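Pdx2 protein (Plasmodium falciparum, PDB 2ABW) hydrolyses glutamine to glutamate and ammonia as the glutaminase subunit of PLP synthase, supplying Pdx1 with ammonia for vitamin B6 biosynthesis. Local coordinates at residues N20-I23 with K24-I27; C60-Y63 with E64-L68. All coordinates share one frame; numbering follows the deposited sequence.

In the fold
From the N terminus, strand 4-9 leads to helix 16-23, and contact 1 (20-23 with 24-27) forms where that helix ends and the chain turns back to strand 30-35. Strand 46-49 and helix 54-60 follow; contact 2 (60-63 with 64-68) then closes the short joint into helix 63-77, which leads to strand 83-86. The two contacts are in series, neither nested nor crossing, with centres 30 Å apart. Each lies on a connection between parallel neighbours of the large mixed sheet of this class I glutaminase: strands 4-9 and 30-35 for contact 1, 46-49 and 83-86 for contact 2.

Contact 1 (N20-I23 with K24-I27); sequences NHFI and KLQI
Lys24 lays its CD over one face of the His21 imidazole, a CH-pi contact with CD 4.2 Å from the ring centroid and 17° off the normal, shifted toward the rim on the ND1 side. This is the C-terminal end of helix 16-23, in the beta-alpha-beta crossover from strand 4-9 to strand 30-35. The two side chains run side by side in the same direction. A bend in the lysine chain at chi3 (77°) carries NZ on to the carbonyl O of Pro201, while the ring gives its NE2 hydrogen to the O of His202. The imidazole is thus held by a polar bond at one end and by aliphatic cover on a face, and the side chain of His21 lies about 4 Å from that of Glu198, assigned to the charge relay of the active site. Asn20 crosses the same part of the lysine chain, its amide ND2 3.9 Å from Lys24 CD.

Just past the helix, Leu25 CD1 approaches Phe22 CD1 at 3.9 Å, obliquely to the ring. Phe22 and Leu25 also touch Gln206 and Gln207 of helix 204-219, and Ile32 and Leu30 of strand 30-35. The backbone winds down at the same time. Lys24 N still makes the helical bond to Asn20 O (2.9 Å), whereas Leu25 N bonds to Phe22 O (3.0 Å), a step shortened to i to i+3. A type I turn, Ile23 to Gln26, follows, and Gln26 leaves the helix with positive phi (57°). Bent at chi2, its side chain folds back on the turn. Ile23 O consequently takes two bonds from one residue, Gln26 N at 3.0 Å and Gln26 NE2 at 2.7 Å, the donors arriving from opposite faces of its carbonyl plane.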
ATOM      1  N   ASN A  20       5.630  -3.304  13.450  1.00 15.15           N
ATOM      2  CA  ASN A  20       5.839  -2.472  14.677  1.00 16.11           C
ATOM      3  C   ASN A  20       4.954  -1.242  14.651  1.00 14.92           C
ATOM      4  O   ASN A  20       4.425  -0.839  15.659  1.00 15.66           O
ATOM      5  CB  ASN A  20       7.294  -2.049  14.787  1.00 15.47           C
ATOM      6  CG  ASN A  20       7.557  -1.133  15.938  1.00 22.72           C
ATOM      7  OD1 ASN A  20       7.559  -1.603  17.087  1.00 29.18           O
ATOM      8  ND2 ASN A  20       7.794   0.180  15.697  1.00 22.81           N
ATOM      9  N   HIS A  21       4.858  -0.619  13.481  1.00 15.74           N
ATOM     10  CA  HIS A  21       4.064   0.604  13.366  1.00 14.95           C
ATOM     11  C   HIS A  21       2.559   0.393  13.578  1.00 16.08           C
ATOM     12  O   HIS A  21       1.898   1.279  14.100  1.00 17.59           O
ATOM     13  CB  HIS A  21       4.324   1.337  12.063  1.00 14.10           C
ATOM     14  CG  HIS A  21       4.839   2.715  12.268  1.00 15.93           C
ATOM     15  ND1 HIS A  21       6.144   2.910  12.621  1.00 19.03           N
ATOM     16  CD2 HIS A  21       4.307   3.935  12.036  1.00 17.08           C
ATOM     17  CE1 HIS A  21       6.393   4.222  12.626  1.00 18.45           C
ATOM     18  NE2 HIS A  21       5.269   4.866  12.365  1.00 18.70           N
ATOM     19  N   PHE A  22       2.036  -0.793  13.255  1.00 14.76           N
ATOM     20  CA  PHE A  22       0.681  -1.056  13.664  1.00 14.36           C
ATOM     21  C   PHE A  22       0.536  -1.395  15.150  1.00 13.90           C
ATOM     22  O   PHE A  22      -0.407  -1.070  15.784  1.00 14.81           O
ATOM     23  CB  PHE A  22       0.143  -2.224  12.849  1.00 15.06           C
ATOM     24  CG  PHE A  22      -0.393  -1.810  11.473  1.00 15.75           C
ATOM     25  CD1 PHE A  22      -1.677  -1.429  11.326  1.00 13.76           C
ATOM     26  CD2 PHE A  22       0.449  -1.852  10.353  1.00 17.77           C
ATOM     27  CE1 PHE A  22      -2.143  -0.995  10.053  1.00 14.91           C
ATOM     28  CE2 PHE A  22      -0.002  -1.447   9.106  1.00 16.26           C
ATOM     29  CZ  PHE A  22      -1.290  -1.068   8.930  1.00 14.41           C
ATOM     30  N   ILE A  23       1.504  -2.144  15.688  1.00 14.64           N
ATOM     31  CA  ILE A  23       1.509  -2.427  17.128  1.00 15.20           C
ATOM     32  C   ILE A  23       1.547  -1.135  17.910  1.00 17.02           C
ATOM     33  O   ILE A  23       0.933  -1.091  18.963  1.00 17.59           O
ATOM     34  CB  ILE A  23       2.645  -3.356  17.478  1.00 16.34           C
ATOM     35  CG1 ILE A  23       2.392  -4.731  16.804  1.00 20.05           C
ATOM     36  CG2 ILE A  23       2.708  -3.526  18.981  1.00 18.38           C
ATOM     37  CD1 ILE A  23       1.062  -5.350  17.073  1.00 25.09           C
ATOM     38  N   LYS A  24       2.185  -0.086  17.387  1.00 16.77           N
ATOM     39  CA  LYS A  24       2.266   1.182  18.086  1.00 18.10           C
ATOM     40  C   LYS A  24       0.874   1.839  18.242  1.00 18.69           C
ATOM     41  O   LYS A  24       0.714   2.782  19.039  1.00 20.63           O
ATOM     42  CB  LYS A  24       3.107   2.199  17.359  1.00 20.05           C
ATOM     43  CG  LYS A  24       4.556   2.004  17.429  1.00 23.31           C
ATOM     44  CD  LYS A  24       5.284   3.093  16.556  1.00 27.87           C
ATOM     45  CE  LYS A  24       5.318   4.431  17.241  1.00 33.73           C
ATOM     46  NZ  LYS A  24       6.353   5.423  16.525  1.00 29.18           N
ATOM     47  N   LEU A  25      -0.063   1.448  17.440  1.00 15.24           N
ATOM     48  CA  LEU A  25      -1.449   1.909  17.607  1.00 15.59           C
ATOM     49  C   LEU A  25      -2.037   1.526  18.963  1.00 16.06           C
ATOM     50  O   LEU A  25      -2.973   2.188  19.455  1.00 18.08           O
ATOM     51  CB  LEU A  25      -2.391   1.385  16.534  1.00 17.40           C
ATOM     52  CG  LEU A  25      -2.099   1.833  15.048  1.00 17.08           C
ATOM     53  CD1 LEU A  25      -2.931   1.035  14.012  1.00 17.68           C
ATOM     54  CD2 LEU A  25      -2.230   3.352  14.980  1.00 18.83           C
ATOM     55  N   GLN A  26      -1.552   0.441  19.557  1.00 16.03           N
ATOM     56  CA  GLN A  26      -2.051  -0.024  20.857  1.00 17.63           C
ATOM     57  C   GLN A  26      -3.532  -0.301  20.884  1.00 16.32           C
ATOM     58  O   GLN A  26      -4.166  -0.051  21.898  1.00 16.58           O
ATOM     59  CB  GLN A  26      -1.606   0.938  21.957  1.00 18.30           C
ATOM     60  CG  GLN A  26      -0.031   1.018  22.052  1.00 26.44           C
ATOM     61  CD  GLN A  26       0.502  -0.306  22.567  1.00 30.80           C
ATOM     62  OE1 GLN A  26       0.262  -0.660  23.721  1.00 42.92           O
ATOM     63  NE2 GLN A  26       1.132  -1.098  21.704  1.00 42.33           N
ATOM     64  N   ILE A  27      -4.090  -0.843  19.799  0.60 15.69           N
ATOM     65  CA  ILE A  27      -5.564  -1.052  19.720  0.60 16.12           C
ATOM     66  C   ILE A  27      -5.985  -2.451  20.149  0.60 17.29           C
ATOM     67  O   ILE A  27      -5.685  -3.403  19.438  0.60 15.51           O
ATOM     68  CB  ILE A  27      -6.072  -0.797  18.273  0.60 16.64           C
ATOM     69  CG1 ILE A  27      -5.852   0.645  17.850  0.60 17.23           C
ATOM     70  CG2 ILE A  27      -7.582  -1.221  18.118  0.60 16.16           C
ATOM     71  CD1 ILE A  27      -6.121   0.907  16.456  0.60 15.23           C
TER

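Contact 2 (C60-Y63 with E64-L68); sequences CCAY and ENDTL
Between Ala62 and Thr67 the backbone makes a turn of left-handed helix: Glu64, Asn65 and Asp66 all have phi near +60°, and the turn is closed by Asp66 N to Ala62 O (3.0 Å) and Thr67 N to Tyr63 O (3.3 Å). It lies where the chain passes from helix 54-60 into the segment 63-77; by Thr67 and Leu68 the torsions are those of an ordinary right-handed helix. The Tyr63 ring reaches back along the chain, one face lying over Cys60 C, which stands 3.8 Å above the ring plane and offset toward the rim.

Asp66 turns its carboxylate back toward the start of the turn, where OD1 lies against Ala62, 3.1 Å from its CA and 3.6 Å from its CB. Both oxygens have basic partners beyond the turn, OD1 in a salt bridge with Arg58 and OD2 in another with Lys109. This buried carboxylate therefore links helix 54-60 to the residues around Lys109, and the paired charges probably keep it ionised. On the apolar side, Leu68 extends CG anti to its own N (chi1 -173°), which brings CD2 alongside Cys61 SG at 4.0 Å. Leu68 also rests on Leu11 and on Val38 of helix 38-42, while Cys61 packs on Phe112.

Two waters add to the backbone bonds. One bridges Ala62 O and Asn65 N. Another accepts from Leu68 N (2.9 Å), donates to Tyr63 O and reaches Cys61 O weakly, so the Tyr63 carbonyl serves both the water and Thr67 N. The threonine side chain adds its own bond within the turn: its hydroxyl OG1 donates to Glu64 O at 2.7 Å.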
ATOM      1  N   CYS A  60       8.415 -13.202  -5.385  1.00 25.53           N
ATOM      2  CA  CYS A  60       8.036 -13.959  -4.165  1.00 26.73           C
ATOM      3  C   CYS A  60       6.601 -14.578  -4.262  1.00 26.95           C
ATOM      4  O   CYS A  60       6.321 -15.638  -3.667  1.00 27.11           O
ATOM      5  CB  CYS A  60       8.105 -13.063  -2.937  1.00 27.83           C
ATOM      6  SG  CYS A  60       9.834 -12.580  -2.447  1.00 32.76           S
ATOM      7  N   CYS A  61       5.720 -13.904  -4.990  1.00 25.47           N
ATOM      8  CA  CYS A  61       4.358 -14.367  -5.177  1.00 25.53           C
ATOM      9  C   CYS A  61       4.180 -15.330  -6.311  1.00 26.00           C
ATOM     10  O   CYS A  61       3.107 -15.864  -6.539  1.00 26.68           O
ATOM     11  CB  CYS A  61       3.416 -13.167  -5.360  1.00 24.79           C
ATOM     12  SG  CYS A  61       3.367 -12.072  -4.025  1.00 23.51           S
ATOM     13  N   ALA A  62       5.268 -15.626  -7.032  1.00 26.38           N
ATOM     14  CA  ALA A  62       5.194 -16.416  -8.248  1.00 28.46           C
ATOM     15  C   ALA A  62       5.356 -17.920  -8.022  1.00 28.89           C
ATOM     16  O   ALA A  62       5.202 -18.735  -8.949  1.00 28.90           O
ATOM     17  CB  ALA A  62       6.279 -15.973  -9.175  1.00 29.42           C
ATOM     18  N   TYR A  63       5.694 -18.300  -6.789  1.00 30.66           N
ATOM     19  CA  TYR A  63       6.000 -19.645  -6.488  1.00 31.34           C
ATOM     20  C   TYR A  63       4.799 -20.556  -6.752  1.00 31.42           C
ATOM     21  O   TYR A  63       3.614 -20.171  -6.580  1.00 28.53           O
ATOM     22  CB  TYR A  63       6.472 -19.825  -5.026  1.00 35.41           C
ATOM     23  CG  TYR A  63       7.582 -18.896  -4.502  1.00 38.86           C
ATOM     24  CD1 TYR A  63       8.751 -18.643  -5.235  1.00 43.14           C
ATOM     25  CD2 TYR A  63       7.461 -18.304  -3.241  1.00 44.15           C
ATOM     26  CE1 TYR A  63       9.770 -17.811  -4.709  1.00 41.31           C
ATOM     27  CE2 TYR A  63       8.459 -17.455  -2.720  1.00 43.46           C
ATOM     28  CZ  TYR A  63       9.606 -17.233  -3.454  1.00 43.58           C
ATOM     29  OH  TYR A  63      10.568 -16.395  -2.904  1.00 45.64           O
ATOM     30  N   GLU A  64       5.092 -21.786  -7.177  1.00 30.22           N
ATOM     31  CA  GLU A  64       4.029 -22.779  -7.389  1.00 31.09           C
ATOM     32  C   GLU A  64       2.989 -22.225  -8.381  1.00 30.03           C
ATOM     33  O   GLU A  64       1.753 -22.306  -8.171  1.00 27.23           O
ATOM     34  CB  GLU A  64       3.387 -23.238  -6.073  1.00 32.62           C
ATOM     35  CG  GLU A  64       4.387 -23.826  -5.083  1.00 36.94           C
ATOM     36  CD  GLU A  64       3.743 -24.369  -3.800  1.00 39.07           C
ATOM     37  OE1 GLU A  64       2.698 -25.057  -3.878  1.00 50.97           O
ATOM     38  OE2 GLU A  64       4.315 -24.159  -2.701  1.00 45.56           O
ATOM     39  N   ASN A  65       3.529 -21.771  -9.502  1.00 28.34           N
ATOM     40  CA  ASN A  65       2.734 -21.399 -10.639  1.00 28.51           C
ATOM     41  C   ASN A  65       1.799 -20.243 -10.256  1.00 25.86           C
ATOM     42  O   ASN A  65       0.633 -20.269 -10.560  1.00 26.53           O
ATOM     43  CB  ASN A  65       1.874 -22.557 -11.089  1.00 28.47           C
ATOM     44  CG  ASN A  65       1.187 -22.251 -12.375  1.00 31.89           C
ATOM     45  OD1 ASN A  65       1.720 -21.489 -13.209  1.00 38.69           O
ATOM     46  ND2 ASN A  65      -0.034 -22.772 -12.536  1.00 34.48           N
ATOM     47  N   ASP A  66       2.351 -19.249  -9.603  1.00 23.88           N
ATOM     48  CA  ASP A  66       1.572 -18.065  -9.223  1.00 22.71           C
ATOM     49  C   ASP A  66       0.422 -18.327  -8.248  1.00 21.93           C
ATOM     50  O   ASP A  66      -0.578 -17.574  -8.232  1.00 20.15           O
ATOM     51  CB  ASP A  66       1.058 -17.388 -10.493  1.00 21.83           C
ATOM     52  CG  ASP A  66       1.892 -16.216 -10.970  1.00 24.66           C
ATOM     53  OD1 ASP A  66       2.886 -15.854 -10.308  1.00 25.54           O
ATOM     54  OD2 ASP A  66       1.574 -15.594 -12.052  1.00 24.02           O
ATOM     55  N   THR A  67       0.570 -19.254  -7.331  1.00 20.45           N
ATOM     56  CA  THR A  67      -0.503 -19.595  -6.401  1.00 20.08           C
ATOM     57  C   THR A  67      -0.849 -18.361  -5.562  1.00 19.53           C
ATOM     58  O   THR A  67      -2.014 -17.987  -5.432  1.00 19.45           O
ATOM     59  CB  THR A  67      -0.151 -20.816  -5.506  1.00 21.39           C
ATOM     60  OG1 THR A  67      -0.189 -22.008  -6.333  1.00 24.07           O
ATOM     61  CG2 THR A  67      -1.116 -20.972  -4.381  1.00 22.47           C
ATOM     62  N   LEU A  68       0.161 -17.739  -4.991  1.00 18.22           N
ATOM     63  CA  LEU A  68      -0.143 -16.543  -4.081  1.00 17.26           C
ATOM     64  C   LEU A  68      -0.567 -15.364  -4.903  1.00 16.82           C
ATOM     65  O   LEU A  68      -1.458 -14.610  -4.484  1.00 15.89           O
ATOM     66  CB  LEU A  68       1.061 -16.191  -3.198  1.00 17.59           C
ATOM     67  CG  LEU A  68       0.904 -15.162  -2.156  1.00 17.98           C
ATOM     68  CD1 LEU A  68      -0.248 -15.458  -1.182  1.00 17.18           C
ATOM     69  CD2 LEU A  68       2.261 -14.920  -1.372  1.00 20.31           C
TER
HETATM   70  O   HOH W   1       2.869 -18.733  -4.645  1.00 27.17           O
HETATM   71  O   HOH W   2       6.228 -21.375 -10.405  1.00 44.76           O